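Long-range contacts in uronate isomerase (Caulobacter crescentus, PDB 2Q01), which catalyses the isomerisation of D-glucuronate to D-fructuronate and of D-galacturonate to D-tagaturonate in pentose and glucuronate interconversion: residues A260-V265 against R288-T293; D12-S17 against A432-S437; S187-H192 against W478-T483. All coordinates share one frame; numbering follows the deposited sequence.

In the fold
The three contacts lie well apart in a chain of the TIM-barrel clan, each with its centre more than 20 Å from the centre of the chain. Contact 1 joins a loop to a neighbouring helix; it is local in sequence and nested inside the long loops closed by contacts 2 and 3. Contacts 1 and 2 sit on opposite sides of the chain's centre, their own centres 43 Å apart. Contacts 2 and 3 tie terminal segments to the body, and their segments alternate along the chain; their nearest atoms are about 11 Å apart, without touching. The potassium site of Ala375, Tyr378, Leu381 and Asn411 includes no residue of the three.

Contact 1 (A260-V265 against R288-T293); sequences ADLSDV and RAQMLT
Gln290 reaches from the flank of helix 281-302 to the loop that leads into helix 264-276. Its CG is anti to the backbone N, and the chain then bends at chi2 (56°), swinging the amide against the loop. CB and CG run obliquely past Leu262, with Gln290 CG 4.1 Å from Leu262 CD1. At the tip, Gln290 OE1 accepts the Leu262 N-H over 2.9 Å; the bond is nearly straight (166°), although the donor stands 31° above the amide plane. Gln290 NE2 donates to Glu294 one turn further along the helix and makes a weak bond of 3.3 Å to a water that also contacts Asp261 OD1 and Leu262 O. A glutamine suits this place because one amide offers both an acceptor and a donor; an alanine here would remove both the acceptor for Leu262 N and the NE2 donor, and would probably loosen the loop against the helix.

Thr293, three residues on, donates from OG1 to Ala260 O over a short 2.6 Å in the carbonyl plane. Ala260 N returns a weak bond to Ala289 O, and the small methyls of these alanines meet CB to CB at 4.0 Å, letting the backbones come close. Asp261 turns instead to Arg348 in a salt bridge. Ser263 then N-caps helix 264-276, and Glu266 accepts from Ser263 N, forming a capping box. The loop is thus held chiefly through its main-chain polar groups, two of them met by helix side chains, so that hydrogen bonding rather than broad apolar packing sets its position in this buried contact.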
ATOM      1  N   ALA B 260      -0.060  -9.823  25.588  1.00 36.32           N
ATOM      2  CA  ALA B 260      -1.118 -10.160  26.552  1.00 39.18           C
ATOM      3  C   ALA B 260      -0.797  -9.625  27.944  1.00 42.27           C
ATOM      4  O   ALA B 260       0.349  -9.315  28.241  1.00 47.36           O
ATOM      5  CB  ALA B 260      -1.337 -11.664  26.599  1.00 30.01           C
ATOM      6  N   ASP B 261      -1.807  -9.516  28.797  1.00 44.88           N
ATOM      7  CA  ASP B 261      -1.590  -9.067  30.165  1.00 42.58           C
ATOM      8  C   ASP B 261      -2.326  -9.995  31.125  1.00 43.32           C
ATOM      9  O   ASP B 261      -3.342  -9.628  31.719  1.00 51.41           O
ATOM     10  CB  ASP B 261      -2.032  -7.606  30.334  1.00 49.09           C
ATOM     11  CG  ASP B 261      -1.469  -6.951  31.595  1.00 54.21           C
ATOM     12  OD1 ASP B 261      -0.523  -7.494  32.212  1.00 47.74           O
ATOM     13  OD2 ASP B 261      -1.978  -5.873  31.966  1.00 61.95           O
ATOM     14  N   LEU B 262      -1.809 -11.214  31.249  1.00 42.03           N
ATOM     15  CA  LEU B 262      -2.358 -12.201  32.171  1.00 40.37           C
ATOM     16  C   LEU B 262      -1.861 -11.935  33.587  1.00 43.65           C
ATOM     17  O   LEU B 262      -0.833 -11.278  33.786  1.00 52.80           O
ATOM     18  CB  LEU B 262      -1.968 -13.625  31.748  1.00 34.00           C
ATOM     19  CG  LEU B 262      -2.287 -14.146  30.342  1.00 36.79           C
ATOM     20  CD1 LEU B 262      -1.591 -15.486  30.093  1.00 30.70           C
ATOM     21  CD2 LEU B 262      -3.783 -14.265  30.098  1.00 48.94           C
ATOM     22  N   SER B 263      -2.598 -12.451  34.568  1.00 40.29           N
ATOM     23  CA  SER B 263      -2.147 -12.461  35.954  1.00 38.58           C
ATOM     24  C   SER B 263      -1.048 -13.506  36.111  1.00 39.65           C
ATOM     25  O   SER B 263      -0.803 -14.306  35.199  1.00 52.46           O
ATOM     26  CB  SER B 263      -3.314 -12.747  36.902  1.00 42.75           C
ATOM     27  OG  SER B 263      -3.753 -14.088  36.798  1.00 47.11           O
ATOM     28  N   ASP B 264      -0.381 -13.497  37.261  1.00 43.19           N
ATOM     29  CA  ASP B 264       0.700 -14.446  37.530  1.00 48.58           C
ATOM     30  C   ASP B 264       0.225 -15.899  37.480  1.00 45.64           C
ATOM     31  O   ASP B 264       0.909 -16.755  36.919  1.00 53.99           O
ATOM     32  CB  ASP B 264       1.365 -14.140  38.878  1.00 53.18           C
ATOM     33  CG  ASP B 264       1.885 -12.710  38.967  1.00 81.82           C
ATOM     34  OD1 ASP B 264       1.468 -11.982  39.895  1.00 92.89           O
ATOM     35  OD2 ASP B 264       2.704 -12.309  38.110  1.00102.49           O
ATOM     36  N   VAL B 265      -0.958 -16.162  38.043  1.00 43.46           N
ATOM     37  CA  VAL B 265      -1.525 -17.514  38.068  1.00 38.36           C
ATOM     38  C   VAL B 265      -2.009 -17.997  36.696  1.00 40.40           C
ATOM     39  O   VAL B 265      -1.895 -19.184  36.390  1.00 39.99           O
ATOM     40  CB  VAL B 265      -2.618 -17.703  39.170  1.00 39.27           C
ATOM     41  CG1 VAL B 265      -1.989 -17.645  40.556  1.00 34.56           C
ATOM     42  CG2 VAL B 265      -3.729 -16.669  39.057  1.00 34.77           C
ATOM     43  N   ARG B 288       3.615 -16.732  23.732  1.00 37.71           N
ATOM     44  CA  ARG B 288       4.473 -15.783  23.010  1.00 32.34           C
ATOM     45  C   ARG B 288       4.025 -14.328  23.211  1.00 36.97           C
ATOM     46  O   ARG B 288       4.854 -13.437  23.390  1.00 45.91           O
ATOM     47  CB  ARG B 288       4.504 -16.122  21.524  1.00 27.68           C
ATOM     48  CG  ARG B 288       5.329 -17.348  21.186  1.00 31.90           C
ATOM     49  CD  ARG B 288       5.511 -17.499  19.686  1.00 38.07           C
ATOM     50  NE  ARG B 288       4.253 -17.373  18.951  1.00 20.67           N
ATOM     51  CZ  ARG B 288       3.550 -18.391  18.460  1.00 31.42           C
ATOM     52  NH1 ARG B 288       2.423 -18.160  17.796  1.00 17.94           N
ATOM     53  NH2 ARG B 288       3.967 -19.638  18.615  1.00 17.25           N
ATOM     54  N   ALA B 289       2.712 -14.112  23.194  1.00 35.68           N
ATOM     55  CA  ALA B 289       2.100 -12.838  23.558  1.00 25.91           C
ATOM     56  C   ALA B 289       2.376 -12.423  25.008  1.00 28.24           C
ATOM     57  O   ALA B 289       2.745 -11.282  25.265  1.00 34.79           O
ATOM     58  CB  ALA B 289       0.593 -12.883  23.295  1.00 20.06           C
ATOM     59  N   GLN B 290       2.189 -13.347  25.950  1.00 33.80           N
ATOM     60  CA  GLN B 290       2.418 -13.054  27.367  1.00 32.00           C
ATOM     61  C   GLN B 290       3.883 -12.767  27.654  1.00 21.94           C
ATOM     62  O   GLN B 290       4.203 -11.886  28.445  1.00 27.03           O
ATOM     63  CB  GLN B 290       1.909 -14.193  28.263  1.00 30.59           C
ATOM     64  CG  GLN B 290       2.189 -14.000  29.765  1.00 24.12           C
ATOM     65  CD  GLN B 290       1.630 -12.695  30.309  1.00 41.97           C
ATOM     66  OE1 GLN B 290       0.534 -12.270  29.938  1.00 47.35           O
ATOM     67  NE2 GLN B 290       2.380 -12.057  31.200  1.00 38.09           N
ATOM     68  N   MET B 291       4.767 -13.499  26.979  1.00 35.60           N
ATOM     69  CA  MET B 291       6.206 -13.304  27.126  1.00 34.12           C
ATOM     70  C   MET B 291       6.726 -11.980  26.572  1.00 35.64           C
ATOM     71  O   MET B 291       7.734 -11.478  27.053  1.00 37.87           O
ATOM     72  CB  MET B 291       6.983 -14.476  26.526  1.00 36.26           C
ATOM     73  CG  MET B 291       6.911 -15.761  27.352  1.00 41.84           C
ATOM     74  SD  MET B 291       7.246 -15.560  29.122  1.00 30.60           S
ATOM     75  CE  MET B 291       8.972 -15.131  29.068  1.00 28.42           C
ATOM     76  N   LEU B 292       6.045 -11.415  25.573  1.00 39.84           N
ATOM     77  CA  LEU B 292       6.382 -10.075  25.087  1.00 32.35           C
ATOM     78  C   LEU B 292       6.220  -9.054  26.201  1.00 31.26           C
ATOM     79  O   LEU B 292       7.094  -8.214  26.407  1.00 40.45           O
ATOM     80  CB  LEU B 292       5.536  -9.678  23.869  1.00 30.57           C
ATOM     81  CG  LEU B 292       6.078 -10.051  22.483  1.00 52.23           C
ATOM     82  CD1 LEU B 292       5.314  -9.318  21.385  1.00 39.90           C
ATOM     83  CD2 LEU B 292       7.580  -9.773  22.357  1.00 48.95           C
ATOM     84  N   THR B 293       5.111  -9.156  26.932  1.00 27.35           N
ATOM     85  CA  THR B 293       4.843  -8.314  28.103  1.00 31.57           C
ATOM     86  C   THR B 293       5.815  -8.605  29.248  1.00 32.03           C
ATOM     87  O   THR B 293       6.240  -7.699  29.958  1.00 42.08           O
ATOM     88  CB  THR B 293       3.393  -8.505  28.579  1.00 31.10           C
ATOM     89  OG1 THR B 293       2.508  -8.115  27.528  1.00 33.26           O
ATOM     90  CG2 THR B 293       3.075  -7.665  29.821  1.00 40.83           C
TER
HETATM   91  O   HOH W   1       1.292  -9.366  32.862  1.00 34.93           O

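Contact 2 (D12-S17 against A432-S437); sequences DRLFPS and ARRVDS
Two backbone carbonyls grip Arg434 NH2: that of Arg13, at 3.0 Å from NH2 to O, and that of Glu11. The bond to Arg13 O lies in the carbonyl plane on a lone pair, with an N-H...O angle of 148°. Arg434 CG stands anti to the carbonyl carbon and the chain runs extended from CG to NE, reaching from helix 425-445 to the loop. Arginine suits the position because it is long and carries several N-H donors on one flat group, enough for both carbonyls and Asp430.

Arg13 lays its own side chain across this group. Arg13 CG sits 3.6 Å from Arg434 CZ, and the two guanidinium planes are inclined by 31°, with Arg434 NH1 above one face of Arg13. The like-charged tips come to 3.4 Å between Arg13 NH2 and Arg434 NH1; Asp430 OD1, salt-bridged to both Arg13 NH2 and Arg434 NE, probably offsets the repulsion, and Arg13 NH1 is hydrogen-bonded to His10 O.

The presenting element is a type II beta turn from Asp12 to Phe15, just ahead of helix 19-30. Leu14 occupies its third position with a positive phi of 72°, and this directs CB toward the helix, where Leu14 CD1 meets the aliphatic part of Arg434 at CD, 3.9 Å away. The backbone of Leu14 also hydrogen-bonds to a second subunit, while His447 of that subunit packs on Arg13.

Phe15 closes the turn. Arg13 O stands over the centre of its ring, and Phe15 CE2 lies 3.5 Å from Arg434 NH2. Arg434 O lies in the ring plane at its edge, 3.6 Å from Phe15 CE1; Ser437 CB is 4.1 Å from the same carbon. Ser437 turns its hydroxyl back along the helix, donating from OG to Arg433 O.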
ATOM      1  N   ASP B  12      27.334   9.413  -7.833  1.00 48.30           N
ATOM      2  CA  ASP B  12      26.016   9.989  -7.581  1.00 43.34           C
ATOM      3  C   ASP B  12      24.902   8.952  -7.611  1.00 36.13           C
ATOM      4  O   ASP B  12      23.756   9.286  -7.899  1.00 50.63           O
ATOM      5  CB  ASP B  12      25.715  11.082  -8.607  1.00 49.08           C
ATOM      6  CG  ASP B  12      26.523  12.343  -8.382  1.00 55.43           C
ATOM      7  OD1 ASP B  12      26.797  13.036  -9.383  1.00 52.69           O
ATOM      8  OD2 ASP B  12      26.878  12.649  -7.220  1.00 53.25           O
ATOM      9  N   ARG B  13      25.245   7.702  -7.321  1.00 39.71           N
ATOM     10  CA  ARG B  13      24.273   6.614  -7.288  1.00 41.86           C
ATOM     11  C   ARG B  13      23.222   6.841  -6.199  1.00 44.56           C
ATOM     12  O   ARG B  13      23.521   7.404  -5.140  1.00 38.45           O
ATOM     13  CB  ARG B  13      24.980   5.270  -7.085  1.00 38.04           C
ATOM     14  CG  ARG B  13      25.831   5.204  -5.833  1.00 39.10           C
ATOM     15  CD  ARG B  13      26.592   3.903  -5.715  1.00 32.76           C
ATOM     16  NE  ARG B  13      27.432   3.877  -4.519  1.00 38.06           N
ATOM     17  CZ  ARG B  13      28.657   4.390  -4.443  1.00 45.99           C
ATOM     18  NH1 ARG B  13      29.209   4.978  -5.497  1.00 51.37           N
ATOM     19  NH2 ARG B  13      29.336   4.317  -3.308  1.00 41.56           N
ATOM     20  N   LEU B  14      21.986   6.432  -6.491  1.00 41.39           N
ATOM     21  CA  LEU B  14      20.841   6.519  -5.560  1.00 47.10           C
ATOM     22  C   LEU B  14      20.281   7.932  -5.297  1.00 44.11           C
ATOM     23  O   LEU B  14      19.235   8.079  -4.661  1.00 49.84           O
ATOM     24  CB  LEU B  14      21.108   5.756  -4.237  1.00 37.34           C
ATOM     25  CG  LEU B  14      21.686   4.328  -4.318  1.00 29.41           C
ATOM     26  CD1 LEU B  14      22.132   3.833  -2.964  1.00 40.23           C
ATOM     27  CD2 LEU B  14      20.718   3.357  -4.939  1.00 33.10           C
ATOM     28  N   PHE B  15      20.967   8.962  -5.792  1.00 42.34           N
ATOM     29  CA  PHE B  15      20.460  10.337  -5.729  1.00 34.29           C
ATOM     30  C   PHE B  15      19.485  10.538  -6.883  1.00 35.28           C
ATOM     31  O   PHE B  15      19.654   9.913  -7.932  1.00 29.90           O
ATOM     32  CB  PHE B  15      21.601  11.361  -5.829  1.00 39.01           C
ATOM     33  CG  PHE B  15      22.627  11.255  -4.734  1.00 39.16           C
ATOM     34  CD1 PHE B  15      22.272  10.846  -3.442  1.00 34.75           C
ATOM     35  CD2 PHE B  15      23.953  11.584  -4.992  1.00 26.15           C
ATOM     36  CE1 PHE B  15      23.229  10.745  -2.437  1.00 26.02           C
ATOM     37  CE2 PHE B  15      24.926  11.492  -3.988  1.00 35.44           C
ATOM     38  CZ  PHE B  15      24.565  11.071  -2.709  1.00 34.14           C
ATOM     39  N   PRO B  16      18.465  11.405  -6.705  1.00 36.79           N
ATOM     40  CA  PRO B  16      17.497  11.640  -7.783  1.00 35.90           C
ATOM     41  C   PRO B  16      18.169  12.271  -8.999  1.00 42.15           C
ATOM     42  O   PRO B  16      19.229  12.882  -8.867  1.00 43.32           O
ATOM     43  CB  PRO B  16      16.514  12.640  -7.162  1.00 42.34           C
ATOM     44  CG  PRO B  16      16.708  12.521  -5.695  1.00 45.95           C
ATOM     45  CD  PRO B  16      18.153  12.221  -5.517  1.00 35.45           C
ATOM     46  N   SER B  17      17.567  12.113 -10.173  1.00 47.24           N
ATOM     47  CA  SER B  17      18.176  12.623 -11.401  1.00 47.74           C
ATOM     48  C   SER B  17      18.078  14.145 -11.527  1.00 49.32           C
ATOM     49  O   SER B  17      18.969  14.778 -12.107  1.00 56.28           O
ATOM     50  CB  SER B  17      17.575  11.950 -12.627  1.00 46.60           C
ATOM     51  OG  SER B  17      18.293  12.308 -13.796  1.00 45.33           O
ATOM     52  N   ALA B 432      21.915   3.303   2.802  1.00 34.51           N
ATOM     53  CA  ALA B 432      21.083   3.993   3.796  1.00 35.89           C
ATOM     54  C   ALA B 432      21.333   5.491   3.797  1.00 29.56           C
ATOM     55  O   ALA B 432      20.396   6.282   3.827  1.00 29.76           O
ATOM     56  CB  ALA B 432      21.345   3.432   5.173  1.00 36.77           C
ATOM     57  N   ARG B 433      22.609   5.863   3.751  1.00 34.84           N
ATOM     58  CA  ARG B 433      23.030   7.265   3.779  1.00 26.26           C
ATOM     59  C   ARG B 433      22.656   8.059   2.520  1.00 31.84           C
ATOM     60  O   ARG B 433      22.276   9.225   2.624  1.00 34.96           O
ATOM     61  CB  ARG B 433      24.524   7.344   4.076  1.00 29.18           C
ATOM     62  CG  ARG B 433      24.851   6.898   5.497  1.00 30.87           C
ATOM     63  CD  ARG B 433      26.326   6.590   5.712  1.00 31.61           C
ATOM     64  NE  ARG B 433      26.531   6.116   7.080  1.00 43.99           N
ATOM     65  CZ  ARG B 433      27.702   6.044   7.706  1.00 38.05           C
ATOM     66  NH1 ARG B 433      28.827   6.407   7.101  1.00 35.79           N
ATOM     67  NH2 ARG B 433      27.743   5.609   8.954  1.00 39.55           N
ATOM     68  N   ARG B 434      22.725   7.421   1.352  1.00 29.64           N
ATOM     69  CA  ARG B 434      22.366   8.062   0.082  1.00 30.20           C
ATOM     70  C   ARG B 434      20.873   8.257  -0.086  1.00 35.43           C
ATOM     71  O   ARG B 434      20.440   9.298  -0.584  1.00 42.69           O
ATOM     72  CB  ARG B 434      22.897   7.257  -1.102  1.00 30.45           C
ATOM     73  CG  ARG B 434      24.396   7.259  -1.187  1.00 23.87           C
ATOM     74  CD  ARG B 434      24.916   6.443  -2.343  1.00 24.82           C
ATOM     75  NE  ARG B 434      26.358   6.620  -2.429  1.00 46.27           N
ATOM     76  CZ  ARG B 434      26.962   7.472  -3.250  1.00 33.75           C
ATOM     77  NH1 ARG B 434      28.277   7.572  -3.231  1.00 28.67           N
ATOM     78  NH2 ARG B 434      26.252   8.206  -4.098  1.00 25.84           N
ATOM     79  N   VAL B 435      20.094   7.250   0.314  1.00 42.73           N
ATOM     80  CA  VAL B 435      18.628   7.296   0.227  1.00 34.16           C
ATOM     81  C   VAL B 435      18.049   8.327   1.200  1.00 34.69           C
ATOM     82  O   VAL B 435      17.154   9.096   0.828  1.00 44.64           O
ATOM     83  CB  VAL B 435      17.990   5.898   0.427  1.00 39.36           C
ATOM     84  CG1 VAL B 435      16.470   5.988   0.562  1.00 35.30           C
ATOM     85  CG2 VAL B 435      18.345   4.994  -0.731  1.00 25.49           C
ATOM     86  N   ASP B 436      18.580   8.356   2.423  1.00 28.60           N
ATOM     87  CA  ASP B 436      18.228   9.389   3.405  1.00 37.28           C
ATOM     88  C   ASP B 436      18.604  10.784   2.911  1.00 35.85           C
ATOM     89  O   ASP B 436      17.855  11.741   3.132  1.00 42.00           O
ATOM     90  CB  ASP B 436      18.898   9.129   4.759  1.00 43.65           C
ATOM     91  CG  ASP B 436      18.259   7.975   5.531  1.00 73.99           C
ATOM     92  OD1 ASP B 436      18.756   7.672   6.640  1.00 87.87           O
ATOM     93  OD2 ASP B 436      17.275   7.370   5.045  1.00 89.00           O
ATOM     94  N   SER B 437      19.760  10.890   2.252  1.00 32.41           N
ATOM     95  CA  SER B 437      20.189  12.144   1.632  1.00 30.60           C
ATOM     96  C   SER B 437      19.254  12.567   0.510  1.00 33.75           C
ATOM     97  O   SER B 437      18.903  13.737   0.422  1.00 46.16           O
ATOM     98  CB  SER B 437      21.616  12.042   1.106  1.00 24.90           C
ATOM     99  OG  SER B 437      22.520  11.909   2.181  1.00 38.28           O
TER

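Contact 3 (S187-H192 against W478-T483); sequences SGWGGH and WARPAT
Trp478 takes the crowded first torsion, CG between the backbone N and the carbonyl carbon (chi1 55°), while His192 sets CG anti to its backbone N (chi1 -173°); these two torsions bring the rings into contact. The setting is the loop that feeds strand 192-194, which runs parallel to strand 165-169 in this TIM-barrel-clan fold, with the C-terminal tail laid over the loop. The ring planes are inclined by 31° in an oblique pair, and His192 CD2 approaches Trp478 CH2 to 3.4 Å. The imidazole is held further by ND1, bonded to Thr167 on the adjacent strand. Ala479 packs its methyl CB 3.9 Å from His192 CB, small enough to leave the backbones close.

One main-chain bond joins the segments: Arg480 N donates to Gly190 O over 2.8 Å, in the carbonyl plane and on a lone pair. From there the Arg480 side chain extends over Gly190 and lays a guanidinium face against the Gly190-Gly191 peptide. Glycine suits both positions: on Gly191 a beta carbon would run into Trp189 CH2, and on Gly190 it would lie just 2.6 Å from Arg480 CG. Arg480 NH2 comes within 3.1 Å of Trp189 NE1; both are donors, taken by OD2 and OD1 of Asp161 respectively. Gly191 O lies in the Trp478 ring plane, at its edge, 3.6 Å from Trp478 CZ3.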
ATOM      1  N   SER B 187      40.883  -9.486  24.763  1.00 59.64           N
ATOM      2  CA  SER B 187      42.005  -9.241  23.855  1.00 60.50           C
ATOM      3  C   SER B 187      42.373  -7.764  23.816  1.00 62.40           C
ATOM      4  O   SER B 187      41.586  -6.910  24.232  1.00 60.11           O
ATOM      5  CB  SER B 187      41.687  -9.742  22.441  1.00 60.38           C
ATOM      6  OG  SER B 187      40.742  -8.909  21.795  1.00 50.88           O
ATOM      7  N   GLY B 188      43.569  -7.474  23.306  1.00 67.43           N
ATOM      8  CA  GLY B 188      44.071  -6.099  23.199  1.00 69.86           C
ATOM      9  C   GLY B 188      43.354  -5.255  22.160  1.00 64.76           C
ATOM     10  O   GLY B 188      43.357  -4.025  22.243  1.00 69.54           O
ATOM     11  N   TRP B 189      42.753  -5.928  21.178  1.00 60.93           N
ATOM     12  CA  TRP B 189      41.915  -5.314  20.153  1.00 55.69           C
ATOM     13  C   TRP B 189      40.706  -4.628  20.782  1.00 59.19           C
ATOM     14  O   TRP B 189      40.069  -5.180  21.679  1.00 61.63           O
ATOM     15  CB  TRP B 189      41.453  -6.397  19.188  1.00 50.17           C
ATOM     16  CG  TRP B 189      40.735  -5.910  17.971  1.00 54.74           C
ATOM     17  CD1 TRP B 189      41.256  -5.164  16.953  1.00 43.70           C
ATOM     18  CD2 TRP B 189      39.371  -6.174  17.618  1.00 52.51           C
ATOM     19  NE1 TRP B 189      40.300  -4.937  15.995  1.00 42.56           N
ATOM     20  CE2 TRP B 189      39.133  -5.542  16.378  1.00 53.44           C
ATOM     21  CE3 TRP B 189      38.324  -6.879  18.232  1.00 44.30           C
ATOM     22  CZ2 TRP B 189      37.891  -5.596  15.737  1.00 46.28           C
ATOM     23  CZ3 TRP B 189      37.089  -6.932  17.592  1.00 40.29           C
ATOM     24  CH2 TRP B 189      36.885  -6.291  16.357  1.00 47.49           C
ATOM     25  N   GLY B 190      40.402  -3.420  20.310  1.00 58.64           N
ATOM     26  CA  GLY B 190      39.410  -2.564  20.962  1.00 57.27           C
ATOM     27  C   GLY B 190      38.067  -2.456  20.266  1.00 54.60           C
ATOM     28  O   GLY B 190      37.314  -1.512  20.509  1.00 50.88           O
ATOM     29  N   GLY B 191      37.766  -3.426  19.405  1.00 53.69           N
ATOM     30  CA  GLY B 191      36.505  -3.453  18.671  1.00 50.76           C
ATOM     31  C   GLY B 191      35.316  -3.715  19.575  1.00 46.79           C
ATOM     32  O   GLY B 191      35.340  -4.638  20.396  1.00 45.08           O
ATOM     33  N   HIS B 192      34.280  -2.894  19.414  1.00 39.06           N
ATOM     34  CA  HIS B 192      33.088  -2.953  20.248  1.00 34.83           C
ATOM     35  C   HIS B 192      32.075  -3.881  19.594  1.00 35.74           C
ATOM     36  O   HIS B 192      31.119  -3.442  18.953  1.00 47.93           O
ATOM     37  CB  HIS B 192      32.536  -1.541  20.464  1.00 29.06           C
ATOM     38  CG  HIS B 192      31.404  -1.451  21.443  1.00 40.47           C
ATOM     39  ND1 HIS B 192      30.169  -0.938  21.105  1.00 45.67           N
ATOM     40  CD2 HIS B 192      31.326  -1.775  22.755  1.00 44.39           C
ATOM     41  CE1 HIS B 192      29.377  -0.963  22.160  1.00 40.81           C
ATOM     42  NE2 HIS B 192      30.055  -1.466  23.176  1.00 50.24           N
ATOM     43  N   TRP B 478      36.518  -1.695  27.949  1.00 58.63           N
ATOM     44  CA  TRP B 478      37.169  -2.765  27.187  1.00 50.31           C
ATOM     45  C   TRP B 478      37.257  -2.511  25.682  1.00 46.39           C
ATOM     46  O   TRP B 478      38.005  -3.194  24.974  1.00 46.60           O
ATOM     47  CB  TRP B 478      36.514  -4.127  27.470  1.00 50.53           C
ATOM     48  CG  TRP B 478      35.020  -4.220  27.238  1.00 40.22           C
ATOM     49  CD1 TRP B 478      34.045  -4.164  28.188  1.00 42.50           C
ATOM     50  CD2 TRP B 478      34.343  -4.425  25.981  1.00 40.10           C
ATOM     51  NE1 TRP B 478      32.805  -4.313  27.610  1.00 44.39           N
ATOM     52  CE2 TRP B 478      32.959  -4.474  26.258  1.00 49.54           C
ATOM     53  CE3 TRP B 478      34.771  -4.576  24.652  1.00 36.47           C
ATOM     54  CZ2 TRP B 478      32.000  -4.658  25.255  1.00 52.94           C
ATOM     55  CZ3 TRP B 478      33.820  -4.764  23.658  1.00 40.47           C
ATOM     56  CH2 TRP B 478      32.449  -4.801  23.967  1.00 46.07           C
ATOM     57  N   ALA B 479      36.481  -1.541  25.205  1.00 49.20           N
ATOM     58  CA  ALA B 479      36.493  -1.133  23.804  1.00 49.88           C
ATOM     59  C   ALA B 479      37.314   0.147  23.604  1.00 55.84           C
ATOM     60  O   ALA B 479      37.788   0.751  24.572  1.00 59.48           O
ATOM     61  CB  ALA B 479      35.064  -0.934  23.312  1.00 45.66           C
ATOM     62  N   ARG B 480      37.474   0.557  22.348  1.00 55.42           N
ATOM     63  CA  ARG B 480      38.093   1.840  22.018  1.00 60.23           C
ATOM     64  C   ARG B 480      37.205   3.001  22.458  1.00 68.16           C
ATOM     65  O   ARG B 480      35.992   2.826  22.621  1.00 75.65           O
ATOM     66  CB  ARG B 480      38.299   1.952  20.511  1.00 59.34           C
ATOM     67  CG  ARG B 480      39.454   1.174  19.969  1.00 57.30           C
ATOM     68  CD  ARG B 480      39.303   1.047  18.476  1.00 66.48           C
ATOM     69  NE  ARG B 480      39.999  -0.133  17.984  1.00 80.40           N
ATOM     70  CZ  ARG B 480      39.615  -0.855  16.939  1.00 72.23           C
ATOM     71  NH1 ARG B 480      38.523  -0.533  16.254  1.00 60.10           N
ATOM     72  NH2 ARG B 480      40.326  -1.912  16.586  1.00 66.95           N
ATOM     73  N   PRO B 481      37.802   4.189  22.676  1.00 68.36           N
ATOM     74  CA  PRO B 481      36.956   5.383  22.697  1.00 68.79           C
ATOM     75  C   PRO B 481      36.409   5.707  21.297  1.00 69.59           C
ATOM     76  O   PRO B 481      36.976   5.278  20.283  1.00 53.44           O
ATOM     77  CB  PRO B 481      37.903   6.480  23.194  1.00 64.86           C
ATOM     78  CG  PRO B 481      39.265   5.995  22.856  1.00 70.99           C
ATOM     79  CD  PRO B 481      39.215   4.503  22.965  1.00 67.94           C
ATOM     80  N   ALA B 482      35.305   6.448  21.257  1.00 77.78           N
ATOM     81  CA  ALA B 482      34.645   6.792  20.004  1.00 85.88           C
ATOM     82  C   ALA B 482      35.165   8.111  19.432  1.00 94.60           C
ATOM     83  O   ALA B 482      34.980   9.173  20.031  1.00 98.52           O
ATOM     84  CB  ALA B 482      33.142   6.856  20.211  1.00 86.04           C
ATOM     85  N   THR B 483      35.832   8.030  18.280  1.00101.68           N
ATOM     86  CA  THR B 483      36.292   9.217  17.548  1.00106.85           C
ATOM     87  C   THR B 483      35.782   9.197  16.108  1.00110.10           C
ATOM     88  O   THR B 483      35.541   8.128  15.538  1.00108.08           O
ATOM     89  CB  THR B 483      37.842   9.354  17.524  1.00107.44           C
ATOM     90  OG1 THR B 483      38.426   8.181  16.946  1.00102.29           O
ATOM     91  CG2 THR B 483      38.413   9.583  18.927  1.00108.99           C
TER